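Local coordinates for VgrG protein (Vibrio cholerae, PDB 4DTH), which cross-links monomeric actin, probably by an ATP- and magnesium-dependent reaction that joins the monomers covalently, at residues A40-K45 with I144-H149; G47-A52 with F58-D63; L241-G246 with E312-N317; P304-R309 with K316-Y321. One frame throughout, in Å; residues are numbered along the deposited sequence. Where two conformers were deposited one is given.

All four contacts lie within the actin cross-linking domain. Contacts 1 and 2 have centres 12 Å apart and share the region of strands 45-51 and 56-68; Gln44 O meets Lys62 N between them, a probable hydrogen bond. Along the chain, contact 2 is nested inside the loop that contact 1 closes. Contacts 3 and 4 come later, with centres 8 Å apart, and both use helix 312-323, sharing Lys316 and Asn317. The two groups are separated by about 39 to 42 Å between centres. One group is strand and loop structure beside the bound ATP and magnesium; the other joins helices 221-245, 292-307 and 312-323, on the opposite side of the chain's centre from contact 2.

Contact 1. Residues A40-K45 with I144-H149; sequences ANSAQK and ITNAKH
Two loops at the end of a pair of neighbouring strands meet here mainly through water, with Asn146 facing Ser42 and Lys45. Segment 40-45 leads into strand 45-51, and segment 144-149 leaves strand 140-144, which pairs with strand 45-51. No direct hydrogen bond joins the segments. Thr145 OG1 and Lys45 O stay 4.1 Å apart. Three waters bridge the segments instead. The first donates to Ser42 OG at 2.9 Å and accepts from Asn146 ND2. Ser42 OG is also hydrogen-bonded to Pro39 O. The second water is held by three groups: it accepts from Asn146 ND2 at 2.8 Å and donates to Ala43 O and, at 2.7 Å, to Lys45 O. The third donates to Lys45 O at 2.6 Å and is also hydrogen-bonded to Thr145 OG1, so Lys45 O receives a proton from two waters.

The amide of Asn146 works at both ends. With chi1 at -172° the side chain stretches away from its backbone N, which carries ND2 toward the water seam. OD1 turns back to its own loop and accepts from Lys148 N at 3.0 Å. His149 ND1 donates to Asn146 O at 2.7 Å, in the plane of that carbonyl. Thr145 and Asn146 also form backbone hydrogen bonds with Phe46. The side chain of Lys45 leads away from the seam, to about 6 Å from the bound ATP. The loop 144-149 is thus shaped by an Asx turn at Asn146, overlapping an inverse gamma turn centred on Lys148.

Contact 2. Residues G47-A52 with F58-D63; sequences GYVKSA and FMLTKD
Val49 lies over one face of the Phe58 ring, and the two side chains run side by side in the same direction. Val49 CB is 3.9 Å from the ring centroid, a CH-pi contact 22° off the ring normal and displaced toward the rim. Both methyls take part: Val49 CG2 meets Phe58 CZ at 3.6 Å, and CG1 sits near CE2. Phe58 CG stands between its backbone N and carbonyl carbon (chi1 66°), which swings the ring alongside valine. Leu60 shares this face. Its CD1 reaches Val49 CG2 at 3.9 Å. Helix 101-124 packs on Phe58 through Ala110, Met111 and Leu114, and on Leu60 through Phe118.

Tyr48 and Met59 point to the other face. Tyr48 CB comes within 4.1 Å of Met59 CA, but the ends diverge: the ring turns toward Glu143 and Thr13, while the extended methionine runs toward Phe16 and Tyr94.

The backbones form an antiparallel hairpin. Gly47-Leu60 and Val49-Phe58 are hydrogen-bonded pairs, and Tyr48-Met59 is the non-hydrogen-bonded pair between them. Leu60 N to Gly47 O is 2.8 Å and almost straight; Val49 N to Phe58 O is 2.9 Å. Phe58 N to Val49 O is longer, at 3.3 Å. The strands are thus joined by backbone hydrogen bonds, while Phe58 and Leu60 pack apolar groups against helix 101-124 and Val49 packs on Phe140 and Ile142 of strand 140-144.

Contact 3. Residues L241-G246 with E312-N317; sequences LAKKFG and ESLSKN. With SO4 (sulfate ion), chain J.
Leu314 reaches from helix 312-323 to the last turn of helix 221-245, where it meets Ala242 and Lys243. With chi1 at -178° the leucine fork points at Ala242. Leu314 CD1 touches Ala242 CB at 4.0 Å. Leu314 CD2 is 4.4 Å from Lys243 CG, a looser approach. Trp252, from the loop that follows helix 221-245, also packs on Leu314. The short alanine lets the leucine methyl close on the helix, yet the nearest CA atoms, those of Ala242 and Leu314, remain 8.5 Å apart.

Lys243 has a less regular chain. Its chi1 is -140°, and it bends at chi3 (121°), which takes the amine away from Leu314. NZ donates to sulfate O2 at 2.8 Å, with a weak second bond to O1 at 3.2 Å. Tyr310 OH binds the same sulfate, which probably comes from the crystallisation liquor. The anion therefore bridges helix 221-245 and the residues just before helix 312-323 in the crystal.

Asn317 folds back along its own helix. Its ND2 donates to Ser313 O at 2.8 Å, from above the carbonyl plane. Asn317 N reaches the same oxygen at 3.0 Å from the opposite face. Its OD1 accepts from Glu251 N, so the amide ties the helix to the loop after helix 221-245. Across the helices themselves the contact is purely apolar and small. The lysine amine instead pairs with the sulfate, whose negative charge would probably offset its own in this crystal.

Contact 4. Residues P304-R309 with K316-Y321; sequences PQLQSR and KNVFQY
Arg309 NH1 is held by two oxygens of one residue, Gln305. It donates to Gln305 O at 2.8 Å and to Gln305 OE1 at 3.0 Å, the second bond being the straighter, at 161°. Both oxygens lie close to the guanidinium plane, and the paired bonds should limit rotation of that group. The arginine thus folds back over the turn at Gln305, and Arg309 N also bonds to Leu306 O at 3.0 Å. Leu236 of helix 221-245 packs against Arg309, and Phe228 and Thr232 of that helix pack against Gln305.

Leu306 carries the contact across to helix 312-323. A chi1 of -80° sets its CG opposite the carbonyl carbon, and the fork opens toward two neighbours. Leu306 CD1 comes to Phe319 CB at 4.1 Å, while CD2 meets Val318 CG1 at 4.2 Å. Helices 292-307 and 312-323 follow each other through a short connection, and these apolar groups meet in the corner where the second helix turns away from the first. The Leu306 and Phe319 side chains cross at about a right angle. The contact falls on Phe319 CB, at the root of the side chain. Phe319 also packs on Met299, Ile302 and Lys303 of helix 292-307 and on Tyr235 of helix 221-245. Ser315, one turn before Phe319, also packs on Leu306. Helix 292-307 is kinked at Pro304, whose N makes no bond to the preceding turn, just before Leu306 presents its side chain to the second helix.

Contact 1. Residues A40-K45 with I144-H149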
# COMPACT_ATOMS: atom_id res chain seq x y z
N ALA A 40 -9.48 1.74 -22.04
CA ALA A 40 -8.99 2.90 -21.30
C ALA A 40 -9.97 3.24 -20.17
O ALA A 40 -11.17 3.00 -20.32
CB ALA A 40 -8.84 4.09 -22.24
N ASN A 41 -9.45 3.75 -19.04
CA ASN A 41 -10.23 4.13 -17.86
C ASN A 41 -11.02 2.95 -17.22
O ASN A 41 -12.02 3.15 -16.52
CB ASN A 41 -11.10 5.39 -18.14
CG ASN A 41 -11.61 6.14 -16.93
OD1 ASN A 41 -12.74 6.65 -16.92
ND2 ASN A 41 -10.81 6.24 -15.87
N SER A 42 -10.53 1.70 -17.43
CA SER A 42 -11.09 0.48 -16.83
C SER A 42 -10.78 0.47 -15.34
O SER A 42 -9.82 1.11 -14.91
CB SER A 42 -10.43 -0.77 -17.43
OG SER A 42 -10.94 -1.10 -18.71
N ALA A 43 -11.55 -0.30 -14.55
CA ALA A 43 -11.28 -0.46 -13.12
C ALA A 43 -9.97 -1.24 -12.98
O ALA A 43 -9.62 -2.02 -13.88
CB ALA A 43 -12.42 -1.23 -12.45
N GLN A 44 -9.24 -1.02 -11.87
CA GLN A 44 -7.96 -1.68 -11.64
C GLN A 44 -8.12 -3.21 -11.52
O GLN A 44 -7.30 -3.94 -12.05
CB GLN A 44 -7.23 -1.09 -10.42
CG GLN A 44 -7.17 0.46 -10.36
CD GLN A 44 -6.48 1.13 -11.53
OE1 GLN A 44 -7.02 2.03 -12.18
NE2 GLN A 44 -5.25 0.72 -11.82
N LYS A 45 -9.18 -3.68 -10.85
CA LYS A 45 -9.43 -5.11 -10.63
C LYS A 45 -10.13 -5.77 -11.81
O LYS A 45 -11.14 -5.25 -12.27
CB LYS A 45 -10.24 -5.32 -9.34
CG LYS A 45 -9.44 -5.08 -8.06
CD LYS A 45 -9.61 -3.68 -7.49
CE LYS A 45 -10.61 -3.65 -6.36
NZ LYS A 45 -10.21 -2.71 -5.29
N ILE A 144 -13.45 -14.19 -12.74
CA ILE A 144 -13.20 -13.05 -13.63
C ILE A 144 -14.30 -12.01 -13.42
O ILE A 144 -15.47 -12.31 -13.67
CB ILE A 144 -13.04 -13.48 -15.13
CG1 ILE A 144 -11.84 -14.43 -15.34
CG2 ILE A 144 -13.00 -12.26 -16.08
CD1 ILE A 144 -10.44 -13.87 -14.92
N THR A 145 -13.92 -10.81 -12.99
CA THR A 145 -14.89 -9.73 -12.73
C THR A 145 -14.99 -8.74 -13.87
O THR A 145 -16.01 -8.06 -14.00
CB THR A 145 -14.66 -9.11 -11.37
OG1 THR A 145 -13.35 -8.56 -11.36
CG2 THR A 145 -14.83 -10.13 -10.24
N ASN A 146 -13.95 -8.68 -14.73
CA ASN A 146 -13.97 -7.87 -15.93
C ASN A 146 -13.48 -8.74 -17.10
O ASN A 146 -12.27 -8.93 -17.27
CB ASN A 146 -13.18 -6.57 -15.81
CG ASN A 146 -13.36 -5.64 -16.99
OD1 ASN A 146 -14.05 -5.95 -17.97
ND2 ASN A 146 -12.76 -4.47 -16.94
N ALA A 147 -14.43 -9.28 -17.87
CA ALA A 147 -14.14 -10.13 -19.02
C ALA A 147 -13.54 -9.33 -20.19
O ALA A 147 -12.97 -9.93 -21.10
CB ALA A 147 -15.39 -10.87 -19.46
N LYS A 148 -13.67 -7.99 -20.16
CA LYS A 148 -13.14 -7.10 -21.18
C LYS A 148 -11.64 -6.86 -20.94
O LYS A 148 -11.22 -5.77 -20.55
CB LYS A 148 -13.94 -5.78 -21.24
CG LYS A 148 -14.48 -5.47 -22.63
CD LYS A 148 -15.43 -4.28 -22.62
CE LYS A 148 -15.75 -3.82 -24.02
NZ LYS A 148 -14.70 -2.91 -24.53
N HIS A 149 -10.85 -7.92 -21.14
CA HIS A 149 -9.40 -7.91 -21.00
C HIS A 149 -8.78 -9.00 -21.86
O HIS A 149 -9.48 -9.92 -22.30
CB HIS A 149 -8.96 -8.10 -19.52
CG HIS A 149 -8.99 -9.53 -19.05
ND1 HIS A 149 -10.13 -10.09 -18.49
CD2 HIS A 149 -8.02 -10.48 -19.10
CE1 HIS A 149 -9.82 -11.34 -18.22
NE2 HIS A 149 -8.56 -11.63 -18.57
O HOH W 1 -13.64 -2.14 -18.39
O HOH W 2 -11.24 -3.99 -14.67
O HOH W 3 -13.67 -5.73 -11.96

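Contact 2. Residues G47-A52 with F58-D63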
# COMPACT_ATOMS: atom_id res chain seq x y z
N GLY A 47 -10.19 -9.48 -11.76
CA GLY A 47 -10.49 -10.80 -11.24
C GLY A 47 -9.90 -11.06 -9.88
O GLY A 47 -9.28 -10.17 -9.27
N TYR A 48 -10.09 -12.28 -9.39
CA TYR A 48 -9.54 -12.71 -8.12
C TYR A 48 -9.40 -14.21 -8.06
O TYR A 48 -10.02 -14.95 -8.85
CB TYR A 48 -10.32 -12.14 -6.90
CG TYR A 48 -11.75 -12.63 -6.77
CD1 TYR A 48 -12.78 -12.02 -7.47
CD2 TYR A 48 -12.07 -13.66 -5.90
CE1 TYR A 48 -14.10 -12.44 -7.33
CE2 TYR A 48 -13.39 -14.09 -5.74
CZ TYR A 48 -14.40 -13.47 -6.45
OH TYR A 48 -15.71 -13.88 -6.31
N VAL A 49 -8.55 -14.67 -7.14
CA VAL A 49 -8.33 -16.09 -6.91
C VAL A 49 -8.79 -16.38 -5.50
O VAL A 49 -8.44 -15.63 -4.57
CB VAL A 49 -6.87 -16.53 -7.18
CG1 VAL A 49 -6.57 -17.92 -6.61
CG2 VAL A 49 -6.57 -16.49 -8.67
N LYS A 50 -9.59 -17.44 -5.34
CA LYS A 50 -10.07 -17.85 -4.03
C LYS A 50 -9.73 -19.32 -3.79
O LYS A 50 -9.41 -20.04 -4.74
CB LYS A 50 -11.59 -17.58 -3.89
CG LYS A 50 -12.48 -18.40 -4.83
CD LYS A 50 -13.94 -18.00 -4.74
CE LYS A 50 -14.80 -18.87 -5.63
NZ LYS A 50 -16.21 -18.40 -5.68
N SER A 51 -9.83 -19.77 -2.54
CA SER A 51 -9.63 -21.19 -2.25
C SER A 51 -10.93 -21.87 -2.69
O SER A 51 -11.96 -21.19 -2.83
CB SER A 51 -9.40 -21.41 -0.76
OG SER A 51 -10.56 -21.06 -0.03
N ALA A 52 -10.91 -23.20 -2.88
CA ALA A 52 -12.11 -23.97 -3.24
C ALA A 52 -13.21 -23.81 -2.16
O ALA A 52 -14.39 -23.84 -2.48
CB ALA A 52 -11.77 -25.43 -3.40
N PHE A 58 -6.34 -13.43 -3.32
CA PHE A 58 -5.73 -12.26 -3.94
C PHE A 58 -6.50 -11.76 -5.14
O PHE A 58 -7.25 -12.50 -5.77
CB PHE A 58 -4.24 -12.49 -4.29
CG PHE A 58 -3.98 -13.54 -5.34
CD1 PHE A 58 -3.98 -13.20 -6.69
CD2 PHE A 58 -3.68 -14.85 -4.98
CE1 PHE A 58 -3.74 -14.17 -7.67
CE2 PHE A 58 -3.42 -15.81 -5.96
CZ PHE A 58 -3.43 -15.46 -7.30
N MET A 59 -6.27 -10.49 -5.48
CA MET A 59 -6.91 -9.86 -6.62
C MET A 59 -5.96 -9.84 -7.81
O MET A 59 -4.74 -9.73 -7.64
CB MET A 59 -7.29 -8.41 -6.29
CG MET A 59 -8.33 -8.27 -5.20
SD MET A 59 -8.51 -6.52 -4.84
CE MET A 59 -9.73 -6.55 -3.58
N LEU A 60 -6.52 -9.88 -9.02
CA LEU A 60 -5.76 -9.72 -10.26
C LEU A 60 -5.99 -8.28 -10.67
O LEU A 60 -7.14 -7.87 -10.87
CB LEU A 60 -6.27 -10.69 -11.34
CG LEU A 60 -5.66 -12.09 -11.30
CD1 LEU A 60 -6.32 -12.95 -10.25
CD2 LEU A 60 -5.81 -12.75 -12.64
N THR A 61 -4.92 -7.49 -10.74
CA THR A 61 -5.05 -6.08 -11.07
C THR A 61 -4.10 -5.64 -12.18
O THR A 61 -3.04 -6.24 -12.38
CB THR A 61 -4.79 -5.17 -9.82
OG1 THR A 61 -3.40 -5.17 -9.49
CG2 THR A 61 -5.62 -5.58 -8.58
N LYS A 62 -4.45 -4.53 -12.84
CA LYS A 62 -3.55 -3.85 -13.76
C LYS A 62 -2.70 -2.94 -12.87
O LYS A 62 -3.17 -2.48 -11.82
CB LYS A 62 -4.30 -3.06 -14.86
CG LYS A 62 -5.30 -2.01 -14.38
CD LYS A 62 -5.72 -1.10 -15.53
CE LYS A 62 -6.88 -0.22 -15.13
NZ LYS A 62 -7.17 0.83 -16.15
N ASP A 63 -1.45 -2.70 -13.26
CA ASP A 63 -0.57 -1.89 -12.43
C ASP A 63 0.08 -0.75 -13.23
O ASP A 63 -0.52 0.32 -13.32
CB ASP A 63 0.46 -2.82 -11.74
CG ASP A 63 1.44 -2.20 -10.75
OD1 ASP A 63 1.19 -1.06 -10.30
OD2 ASP A 63 2.43 -2.88 -10.41

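Contact 3. Residues L241-G246 with E312-N317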
# COMPACT_ATOMS: atom_id res chain seq x y z
N LEU A 241 10.84 16.05 3.28
CA LEU A 241 10.66 15.59 1.90
C LEU A 241 10.20 16.71 0.97
O LEU A 241 10.67 16.77 -0.16
CB LEU A 241 9.69 14.40 1.82
CG LEU A 241 10.17 13.13 2.51
CD1 LEU A 241 9.05 12.13 2.61
CD2 LEU A 241 11.36 12.51 1.79
N ALA A 242 9.32 17.61 1.46
CA ALA A 242 8.83 18.74 0.66
C ALA A 242 10.00 19.66 0.31
O ALA A 242 10.07 20.16 -0.81
CB ALA A 242 7.78 19.52 1.45
N LYS A 243 10.93 19.85 1.25
CA LYS A 243 12.12 20.68 1.07
C LYS A 243 13.11 19.98 0.13
O LYS A 243 13.65 20.61 -0.79
CB LYS A 243 12.77 20.89 2.45
CG LYS A 243 13.30 22.27 2.68
CD LYS A 243 13.99 22.32 4.04
CE LYS A 243 15.43 22.73 3.90
NZ LYS A 243 16.16 22.62 5.19
N LYS A 244 13.34 18.68 0.37
CA LYS A 244 14.27 17.86 -0.41
C LYS A 244 13.84 17.75 -1.88
O LYS A 244 14.66 17.99 -2.79
CB LYS A 244 14.31 16.45 0.23
CG LYS A 244 15.00 15.37 -0.56
CD LYS A 244 16.48 15.56 -0.60
CE LYS A 244 17.18 14.37 -1.18
NZ LYS A 244 18.60 14.67 -1.44
N PHE A 245 12.56 17.42 -2.11
CA PHE A 245 12.04 17.17 -3.46
C PHE A 245 11.33 18.35 -4.13
O PHE A 245 10.92 18.22 -5.29
CB PHE A 245 11.16 15.92 -3.45
CG PHE A 245 11.92 14.63 -3.21
CD1 PHE A 245 12.67 14.05 -4.22
CD2 PHE A 245 11.89 14.02 -1.96
CE1 PHE A 245 13.37 12.86 -3.99
CE2 PHE A 245 12.59 12.82 -1.74
CZ PHE A 245 13.32 12.25 -2.76
N GLY A 246 11.17 19.45 -3.42
CA GLY A 246 10.49 20.64 -3.94
C GLY A 246 9.03 20.34 -4.23
O GLY A 246 8.58 20.49 -5.37
N GLU A 312 8.26 29.31 8.71
CA GLU A 312 6.88 29.51 9.15
C GLU A 312 5.89 29.00 8.10
O GLU A 312 4.96 28.27 8.45
CB GLU A 312 6.59 30.99 9.50
CG GLU A 312 5.13 31.30 9.84
CD GLU A 312 4.47 30.51 10.96
OE1 GLU A 312 5.18 29.83 11.74
OE2 GLU A 312 3.23 30.61 11.09
N SER A 313 6.10 29.35 6.82
CA SER A 313 5.23 28.94 5.72
C SER A 313 5.18 27.42 5.55
O SER A 313 4.09 26.85 5.48
CB SER A 313 5.60 29.64 4.42
OG SER A 313 4.69 29.22 3.42
N LEU A 314 6.34 26.76 5.54
CA LEU A 314 6.35 25.30 5.40
C LEU A 314 5.68 24.63 6.60
O LEU A 314 4.86 23.74 6.40
CB LEU A 314 7.78 24.77 5.16
CG LEU A 314 7.94 23.25 4.94
CD1 LEU A 314 7.01 22.71 3.82
CD2 LEU A 314 9.39 22.91 4.68
N SER A 315 5.99 25.10 7.83
CA SER A 315 5.42 24.57 9.07
C SER A 315 3.88 24.69 9.10
O SER A 315 3.21 23.71 9.39
CB SER A 315 6.02 25.28 10.28
OG SER A 315 7.43 25.11 10.34
N LYS A 316 3.35 25.89 8.79
CA LYS A 316 1.91 26.20 8.77
C LYS A 316 1.21 25.35 7.72
O LYS A 316 0.16 24.78 8.00
CB LYS A 316 1.68 27.71 8.50
CG LYS A 316 0.22 28.15 8.35
CD LYS A 316 -0.02 28.94 7.05
CE LYS A 316 -1.49 29.21 6.82
NZ LYS A 316 -1.89 28.96 5.41
N ASN A 317 1.80 25.27 6.52
CA ASN A 317 1.23 24.50 5.43
C ASN A 317 1.18 22.99 5.69
O ASN A 317 0.16 22.38 5.39
CB ASN A 317 1.86 24.86 4.10
CG ASN A 317 1.28 26.15 3.56
OD1 ASN A 317 0.14 26.17 3.08
ND2 ASN A 317 2.02 27.25 3.69
S SO4 J . 16.21 19.29 6.49
O1 SO4 J . 16.72 19.45 5.12
O2 SO4 J . 16.04 20.61 7.10
O3 SO4 J . 14.93 18.59 6.46
O4 SO4 J . 17.19 18.50 7.26

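Contact 4. Residues P304-R309 with K316-Y321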
# COMPACT_ATOMS: atom_id res chain seq x y z
N PRO A 304 5.21 24.01 17.33
CA PRO A 304 6.60 24.46 17.59
C PRO A 304 7.68 23.48 17.15
O PRO A 304 8.79 23.92 16.87
CB PRO A 304 6.65 24.70 19.11
CG PRO A 304 5.27 24.53 19.60
CD PRO A 304 4.45 23.84 18.58
N GLN A 305 7.37 22.18 17.09
CA GLN A 305 8.33 21.17 16.62
C GLN A 305 8.67 21.43 15.14
O GLN A 305 9.83 21.36 14.76
CB GLN A 305 7.79 19.75 16.83
CG GLN A 305 7.53 19.40 18.30
CD GLN A 305 8.78 19.26 19.13
OE1 GLN A 305 9.89 19.00 18.63
NE2 GLN A 305 8.63 19.44 20.44
N LEU A 306 7.65 21.77 14.33
CA LEU A 306 7.89 22.14 12.93
C LEU A 306 8.61 23.49 12.86
O LEU A 306 9.61 23.62 12.16
CB LEU A 306 6.56 22.24 12.18
CG LEU A 306 5.91 20.93 11.71
CD1 LEU A 306 4.42 21.12 11.46
CD2 LEU A 306 6.58 20.41 10.42
N GLN A 307 8.10 24.49 13.60
CA GLN A 307 8.63 25.85 13.60
C GLN A 307 10.04 26.07 14.13
O GLN A 307 10.65 27.10 13.85
CB GLN A 307 7.60 26.83 14.19
CG GLN A 307 6.39 26.96 13.27
CD GLN A 307 5.17 27.56 13.92
OE1 GLN A 307 5.23 28.54 14.66
NE2 GLN A 307 4.00 27.06 13.52
N SER A 308 10.58 25.08 14.87
CA SER A 308 11.95 25.19 15.37
C SER A 308 12.91 24.59 14.32
O SER A 308 14.12 24.77 14.41
CB SER A 308 12.09 24.48 16.72
OG SER A 308 11.82 23.09 16.57
N ARG A 309 12.35 23.93 13.29
CA ARG A 309 13.13 23.25 12.25
C ARG A 309 12.89 23.74 10.83
O ARG A 309 13.77 23.59 9.97
CB ARG A 309 12.80 21.76 12.27
CG ARG A 309 13.25 21.04 13.53
CD ARG A 309 12.69 19.64 13.56
NE ARG A 309 13.17 18.86 14.70
CZ ARG A 309 12.59 18.83 15.90
NH1 ARG A 309 11.53 19.59 16.14
NH2 ARG A 309 13.07 18.05 16.85
N LYS A 316 3.35 25.89 8.79
CA LYS A 316 1.91 26.20 8.77
C LYS A 316 1.21 25.35 7.72
O LYS A 316 0.16 24.78 8.00
CB LYS A 316 1.68 27.71 8.50
CG LYS A 316 0.22 28.15 8.35
CD LYS A 316 -0.02 28.94 7.05
CE LYS A 316 -1.49 29.21 6.82
NZ LYS A 316 -1.89 28.96 5.41
N ASN A 317 1.80 25.27 6.52
CA ASN A 317 1.23 24.50 5.43
C ASN A 317 1.18 22.99 5.69
O ASN A 317 0.16 22.38 5.39
CB ASN A 317 1.86 24.86 4.10
CG ASN A 317 1.28 26.15 3.56
OD1 ASN A 317 0.14 26.17 3.08
ND2 ASN A 317 2.02 27.25 3.69
N VAL A 318 2.24 22.42 6.27
CA VAL A 318 2.28 20.98 6.61
C VAL A 318 1.26 20.72 7.72
O VAL A 318 0.47 19.78 7.61
CB VAL A 318 3.72 20.50 6.99
CG1 VAL A 318 3.69 19.10 7.62
CG2 VAL A 318 4.65 20.51 5.77
N PHE A 319 1.26 21.56 8.78
CA PHE A 319 0.32 21.42 9.89
C PHE A 319 -1.13 21.45 9.40
O PHE A 319 -1.86 20.50 9.68
CB PHE A 319 0.58 22.46 11.00
CG PHE A 319 -0.25 22.24 12.24
CD1 PHE A 319 -1.53 22.77 12.34
CD2 PHE A 319 0.22 21.45 13.29
CE1 PHE A 319 -2.32 22.53 13.47
CE2 PHE A 319 -0.56 21.22 14.42
CZ PHE A 319 -1.83 21.76 14.51
N GLN A 320 -1.53 22.48 8.62
CA GLN A 320 -2.89 22.62 8.08
C GLN A 320 -3.26 21.46 7.15
O GLN A 320 -4.38 20.94 7.22
CB GLN A 320 -3.07 23.96 7.34
CG GLN A 320 -4.55 24.30 7.02
CD GLN A 320 -4.76 25.35 5.95
OE1 GLN A 320 -3.84 25.79 5.25
NE2 GLN A 320 -6.01 25.76 5.77
N TYR A 321 -2.32 21.06 6.27
CA TYR A 321 -2.53 19.97 5.34
C TYR A 321 -3.01 18.71 6.07
O TYR A 321 -4.04 18.14 5.70
CB TYR A 321 -1.24 19.68 4.55
CG TYR A 321 -1.38 18.50 3.62
CD1 TYR A 321 -2.04 18.62 2.39
CD2 TYR A 321 -0.84 17.26 3.95
CE1 TYR A 321 -2.17 17.53 1.53
CE2 TYR A 321 -0.97 16.16 3.10
CZ TYR A 321 -1.64 16.31 1.89
OH TYR A 321 -1.76 15.24 1.05